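Local atomic coordinates of MdcC (Pseudomonas fluorescens, PDB entry 5VIT), a protein that probably serves as the acyl carrier subunit of malonate decarboxylase, carrying acetyl and malonyl groups as thioesters on a prosthetic group derived from dephospho-CoA. Residues B[40-45]-B[73-78]; B[69-74]-B[91-96]. One frame throughout, in Å; residues are numbered along the deposited sequence.

Contact 1 (B[40-45]-B[73-78])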
loop_
_atom_site.group_PDB
_atom_site.type_symbol
_atom_site.label_atom_id
_atom_site.label_comp_id
_atom_site.label_asym_id
_atom_site.label_seq_id
_atom_site.Cartn_x
_atom_site.Cartn_y
_atom_site.Cartn_z
ATOM N N LEU B 40 22.240 -13.201 12.838
ATOM C CA LEU B 40 22.563 -12.289 11.751
ATOM C C LEU B 40 23.383 -11.153 12.319
ATOM O O LEU B 40 22.875 -10.377 13.138
ATOM C CB LEU B 40 21.302 -11.747 11.097
ATOM C CG LEU B 40 21.492 -10.674 10.025
ATOM C CD1 LEU B 40 21.921 -11.286 8.703
ATOM C CD2 LEU B 40 20.206 -9.904 9.852
ATOM N N SER B 41 24.645 -11.065 11.902
ATOM C CA SER B 41 25.556 -10.033 12.405
ATOM C C SER B 41 25.757 -8.944 11.370
ATOM O O SER B 41 26.139 -9.228 10.245
ATOM C CB SER B 41 26.916 -10.637 12.787
ATOM O OG SER B 41 26.812 -11.441 13.946
ATOM N N ILE B 42 25.513 -7.700 11.760
ATOM C CA ILE B 42 25.621 -6.578 10.837
ATOM C C ILE B 42 26.586 -5.536 11.369
ATOM O O ILE B 42 26.469 -5.077 12.511
ATOM C CB ILE B 42 24.258 -5.905 10.583
ATOM C CG1 ILE B 42 23.246 -6.915 10.025
ATOM C CG2 ILE B 42 24.430 -4.708 9.653
ATOM C CD1 ILE B 42 21.803 -6.421 10.028
ATOM N N GLN B 43 27.551 -5.187 10.530
ATOM C CA GLN B 43 28.481 -4.109 10.807
ATOM C C GLN B 43 28.170 -2.946 9.871
ATOM O O GLN B 43 28.051 -3.146 8.662
ATOM C CB GLN B 43 29.912 -4.585 10.608
ATOM C CG GLN B 43 30.956 -3.621 11.065
ATOM C CD GLN B 43 31.411 -3.919 12.467
ATOM O OE1 GLN B 43 30.756 -4.672 13.210
ATOM N NE2 GLN B 43 32.562 -3.364 12.835
ATOM N N VAL B 44 28.026 -1.745 10.423
ATOM C CA VAL B 44 27.769 -0.558 9.613
ATOM C C VAL B 44 28.858 0.473 9.835
ATOM O O VAL B 44 29.162 0.837 10.973
ATOM C CB VAL B 44 26.398 0.116 9.932
ATOM C CG1 VAL B 44 26.247 1.423 9.148
ATOM C CG2 VAL B 44 25.236 -0.815 9.638
ATOM N N GLN B 45 29.445 0.939 8.741
ATOM C CA GLN B 45 30.317 2.099 8.782
ATOM C C GLN B 45 29.627 3.185 7.988
ATOM O O GLN B 45 29.293 2.982 6.809
ATOM C CB GLN B 45 31.684 1.777 8.204
ATOM C CG GLN B 45 32.799 2.006 9.164
ATOM C CD GLN B 45 34.088 1.351 8.715
ATOM O OE1 GLN B 45 34.140 0.706 7.666
ATOM N NE2 GLN B 45 35.137 1.502 9.518
ATOM N N ILE B 73 26.841 -9.439 7.425
ATOM C CA ILE B 73 26.560 -8.306 6.560
ATOM C C ILE B 73 27.470 -7.175 6.936
ATOM O O ILE B 73 27.541 -6.767 8.100
ATOM C CB ILE B 73 25.088 -7.851 6.643
ATOM C CG1 ILE B 73 24.168 -8.910 6.031
ATOM C CG2 ILE B 73 24.893 -6.525 5.904
ATOM C CD1 ILE B 73 22.710 -8.484 5.957
ATOM N N ASP B 74 28.196 -6.692 5.939
ATOM C CA ASP B 74 29.075 -5.554 6.121
ATOM C C ASP B 74 28.587 -4.395 5.243
ATOM O O ASP B 74 28.426 -4.532 4.023
ATOM C CB ASP B 74 30.512 -5.941 5.789
ATOM C CG ASP B 74 31.528 -5.117 6.546
ATOM O OD1 ASP B 74 31.159 -4.042 7.085
ATOM O OD2 ASP B 74 32.705 -5.538 6.581
ATOM N N ILE B 75 28.333 -3.262 5.881
ATOM C CA ILE B 75 27.786 -2.110 5.188
ATOM C C ILE B 75 28.770 -0.954 5.239
ATOM O O ILE B 75 29.333 -0.662 6.297
ATOM C CB ILE B 75 26.439 -1.684 5.803
ATOM C CG1 ILE B 75 25.366 -2.728 5.496
ATOM C CG2 ILE B 75 26.026 -0.309 5.302
ATOM C CD1 ILE B 75 24.082 -2.496 6.226
ATOM N N HIS B 76 28.993 -0.318 4.088
ATOM C CA HIS B 76 29.785 0.907 4.022
ATOM C C HIS B 76 28.912 1.971 3.413
ATOM O O HIS B 76 28.650 1.956 2.206
ATOM C CB HIS B 76 31.076 0.708 3.205
ATOM C CG HIS B 76 31.954 -0.390 3.724
ATOM N ND1 HIS B 76 32.360 -1.454 2.945
ATOM C CD2 HIS B 76 32.500 -0.592 4.951
ATOM C CE1 HIS B 76 33.117 -2.263 3.665
ATOM N NE2 HIS B 76 33.210 -1.768 4.889
ATOM N N ASP B 77 28.446 2.880 4.262
ATOM C CA ASP B 77 27.502 3.908 3.865
ATOM C C ASP B 77 28.085 5.322 3.841
ATOM O O ASP B 77 28.709 5.775 4.802
ATOM C CB ASP B 77 26.285 3.899 4.794
ATOM C CG ASP B 77 25.424 5.121 4.603
ATOM O OD1 ASP B 77 24.633 5.118 3.649
ATOM O OD2 ASP B 77 25.554 6.098 5.375
ATOM N N PHE B 78 27.841 6.019 2.737
ATOM C CA PHE B 78 28.250 7.412 2.558
ATOM C C PHE B 78 26.981 8.283 2.496
ATOM O O PHE B 78 26.752 9.018 1.530
ATOM C CB PHE B 78 29.107 7.545 1.278
ATOM C CG PHE B 78 29.867 8.844 1.145
ATOM C CD1 PHE B 78 29.741 9.870 2.082
ATOM C CD2 PHE B 78 30.718 9.038 0.054
ATOM C CE1 PHE B 78 30.446 11.059 1.940
ATOM C CE2 PHE B 78 31.421 10.231 -0.104
ATOM C CZ PHE B 78 31.290 11.243 0.845
#

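Contact 2 (B[69-74]-B[91-96])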
loop_
_atom_site.group_PDB
_atom_site.type_symbol
_atom_site.label_atom_id
_atom_site.label_comp_id
_atom_site.label_asym_id
_atom_site.label_seq_id
_atom_site.Cartn_x
_atom_site.Cartn_y
_atom_site.Cartn_z
ATOM N N PRO B 69 17.926 -15.289 6.502
ATOM C CA PRO B 69 18.999 -16.276 6.607
ATOM C C PRO B 69 20.101 -15.755 7.523
ATOM O O PRO B 69 20.263 -14.538 7.655
ATOM C CB PRO B 69 19.482 -16.420 5.162
ATOM C CG PRO B 69 19.089 -15.132 4.504
ATOM C CD PRO B 69 17.775 -14.786 5.125
ATOM N N ALA B 70 20.820 -16.657 8.176
ATOM C CA ALA B 70 21.947 -16.259 9.001
ATOM C C ALA B 70 23.064 -15.793 8.075
ATOM O O ALA B 70 23.589 -16.563 7.273
ATOM C CB ALA B 70 22.410 -17.409 9.899
ATOM N N LEU B 71 23.401 -14.516 8.175
ATOM C CA LEU B 71 24.373 -13.915 7.278
ATOM C C LEU B 71 25.351 -13.062 8.048
ATOM O O LEU B 71 25.107 -12.694 9.200
ATOM C CB LEU B 71 23.681 -13.063 6.211
ATOM C CG LEU B 71 22.758 -13.734 5.198
ATOM C CD1 LEU B 71 22.107 -12.687 4.334
ATOM C CD2 LEU B 71 23.530 -14.712 4.337
ATOM N N LEU B 72 26.467 -12.770 7.394
ATOM C CA LEU B 72 27.410 -11.755 7.839
ATOM C C LEU B 72 27.231 -10.589 6.891
ATOM O O LEU B 72 27.402 -10.738 5.681
ATOM C CB LEU B 72 28.850 -12.268 7.808
ATOM C CG LEU B 72 29.454 -12.936 9.044
ATOM C CD1 LEU B 72 28.430 -13.731 9.801
ATOM C CD2 LEU B 72 30.621 -13.823 8.662
ATOM N N ILE B 73 26.841 -9.439 7.425
ATOM C CA ILE B 73 26.560 -8.306 6.560
ATOM C C ILE B 73 27.470 -7.175 6.936
ATOM O O ILE B 73 27.541 -6.767 8.100
ATOM C CB ILE B 73 25.088 -7.851 6.643
ATOM C CG1 ILE B 73 24.168 -8.910 6.031
ATOM C CG2 ILE B 73 24.893 -6.525 5.904
ATOM C CD1 ILE B 73 22.710 -8.484 5.957
ATOM N N ASP B 74 28.196 -6.692 5.939
ATOM C CA ASP B 74 29.075 -5.554 6.121
ATOM C C ASP B 74 28.587 -4.395 5.243
ATOM O O ASP B 74 28.426 -4.532 4.023
ATOM C CB ASP B 74 30.512 -5.941 5.789
ATOM C CG ASP B 74 31.528 -5.117 6.546
ATOM O OD1 ASP B 74 31.159 -4.042 7.085
ATOM O OD2 ASP B 74 32.705 -5.538 6.581
ATOM N N GLN B 91 17.816 -5.699 -2.274
ATOM C CA GLN B 91 18.564 -6.179 -3.447
ATOM C C GLN B 91 19.623 -7.236 -3.080
ATOM O O GLN B 91 19.797 -8.244 -3.776
ATOM C CB GLN B 91 19.263 -5.020 -4.157
ATOM C CG GLN B 91 18.343 -3.960 -4.752
ATOM C CD GLN B 91 19.119 -2.808 -5.407
ATOM O OE1 GLN B 91 20.346 -2.675 -5.234
ATOM N NE2 GLN B 91 18.400 -1.962 -6.151
ATOM N N GLY B 92 20.349 -6.973 -1.996
ATOM C CA GLY B 92 21.345 -7.901 -1.495
ATOM C C GLY B 92 20.749 -9.237 -1.077
ATOM O O GLY B 92 21.232 -10.287 -1.496
ATOM N N PHE B 93 19.696 -9.198 -0.262
ATOM C CA PHE B 93 19.021 -10.419 0.204
ATOM C C PHE B 93 18.443 -11.210 -0.954
ATOM O O PHE B 93 18.436 -12.438 -0.918
ATOM C CB PHE B 93 17.910 -10.089 1.212
ATOM C CG PHE B 93 18.405 -9.919 2.628
ATOM C CD1 PHE B 93 18.630 -8.652 3.155
ATOM C CD2 PHE B 93 18.656 -11.025 3.430
ATOM C CE1 PHE B 93 19.081 -8.488 4.460
ATOM C CE2 PHE B 93 19.111 -10.868 4.731
ATOM C CZ PHE B 93 19.326 -9.598 5.249
ATOM N N GLU B 94 17.964 -10.498 -1.976
ATOM C CA GLU B 94 17.454 -11.113 -3.197
ATOM C C GLU B 94 18.495 -11.969 -3.924
ATOM O O GLU B 94 18.206 -13.101 -4.308
ATOM C CB GLU B 94 16.946 -10.040 -4.160
ATOM C CG GLU B 94 15.655 -10.402 -4.876
ATOM C CD GLU B 94 14.424 -10.036 -4.058
ATOM O OE1 GLU B 94 14.594 -9.562 -2.906
ATOM O OE2 GLU B 94 13.290 -10.202 -4.564
ATOM N N GLU B 95 19.685 -11.406 -4.145
ATOM C CA GLU B 95 20.778 -12.131 -4.811
ATOM C C GLU B 95 21.258 -13.363 -4.034
ATOM O O GLU B 95 21.511 -14.418 -4.620
ATOM C CB GLU B 95 21.967 -11.204 -5.052
ATOM C CG GLU B 95 21.763 -10.205 -6.158
ATOM C CD GLU B 95 23.050 -9.489 -6.534
ATOM O OE1 GLU B 95 24.136 -10.105 -6.434
ATOM O OE2 GLU B 95 22.976 -8.307 -6.938
ATOM N N ILE B 96 21.376 -13.215 -2.717
ATOM C CA ILE B 96 21.847 -14.279 -1.830
ATOM C C ILE B 96 20.986 -15.552 -1.927
ATOM O O ILE B 96 21.485 -16.662 -1.721
ATOM C CB ILE B 96 21.887 -13.779 -0.355
ATOM C CG1 ILE B 96 23.249 -14.054 0.273
ATOM C CG2 ILE B 96 20.801 -14.417 0.492
ATOM C CD1 ILE B 96 24.306 -13.129 -0.200
#

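Contact 1 (B[40-45]-B[73-78])
I73 meets the 40-45 strand through both backbone and side chain, opening a parallel ladder that alternates apolar and polar pairs. Its N donates to S41 O at 2.9 Å, and its carbonyl O accepts from Q43 N. With CG1 of I73 anti to the carbonyl carbon (chi1 -68°), the CD1 beyond it packs on L40 CD1 at 4.0 Å; the I42 side chain runs alongside, its CG1 against I73 CB. D74 turns to the other face next to Q43: OD1 lies 3.8 Å from Q43 CB, with the amide and carboxylate planes 90° apart. The Q43 amide oxygen is hydrogen-bonded to S5 of strand 2-9. I75 returns to the apolar face. Its N reaches Q43 O at 2.8 Å, its O receives Q45 N, and its CD1 sits against V44 CG2 at 4.0 Å and against I42 CG2. H76 then runs alongside Q45, with Q45 OE1 at the ring edge, 3.4 Å from CD2; ND1 is hydrogen-bonded to E29 on strand 27-34. At D77 the N donates almost straight to Q45 O (2.7 Å). The two strands belong to a beta-alpha-beta unit whose helix 52-62 lays F59 and W55 on the I42, V44 and I75 face. The chemistry thus divides by face: Q43, D74, Q45 and H76 take one, while that of I42, V44, I73 and I75 is aliphatic. The exception there is the buried D77, whose carboxylate is gripped by T46 OG1 and the backbone N atoms of G79 and A80.

Contact 2 (B[69-74]-B[91-96])
F93 and the side chains of P69, L71 and I73 meet in a contact made wholly of apolar packing, for no hydrogen bond spans the two segments. The aromatic contacts come first. The far half of the F93 ring reaches the strand and the loop leading into it: L71 CD1 lies 3.5 Å from CE2, and I73 CD1 lies 3.6 Å from CZ, each approaching obliquely. I73 and F93 cross at about a right angle, and P69 CD, in the loop, comes near the ring plane at its edge, 4.2 Å from CE2. A chi1 of -84° sets CG of F93 anti to the carbonyl carbon, and from there the ring spans much of the gap between backbones, the axes of strand 71-74 and helix 91-96 coming no closer than 11.8 Å. An alanine in place of F93 would probably leave L71 CD1, I73 CD1 and P69 CD without their aromatic partner and open a gap between the helix and the 69-73 segment. The purely aliphatic contacts involve I96, with L71 CD2 4.1 Å from its CG1 and P69 CG 4.4 Å from its CG2. This is a helix packed on the face of a mixed sheet by side chains alone, as in alpha/beta layers, the strand and helix directions 143° apart. The C-terminal part of helix 82-96 here covers the start of strand 71-78. L32 of strand 27-34 touches L71, I73 and I96, A18 of strand 18-21 borders I96, P68 packs on F93, and E94 turns instead to R520 of the neighbouring MdcA chain.

In the fold
Both contacts use strand 71-78 of the same alpha/beta fold, and I73 serves both. Contact 1 is the more central: six of its 11 touching residues are buried, and its centre lies about 5 Å from the centre of the chain. Contact 2 has two of five buried and its centre about 8 Å away, nearer the edge. The chemistry follows the place: within the sheet, repeated backbone hydrogen bonds hold two adjacent strands, whereas between sheet and helix apolar packing acts alone. The two also touch directly, since S41 N probably donates to L71 O, so the ladder of contact 1 runs on into the strand start that contact 2 covers.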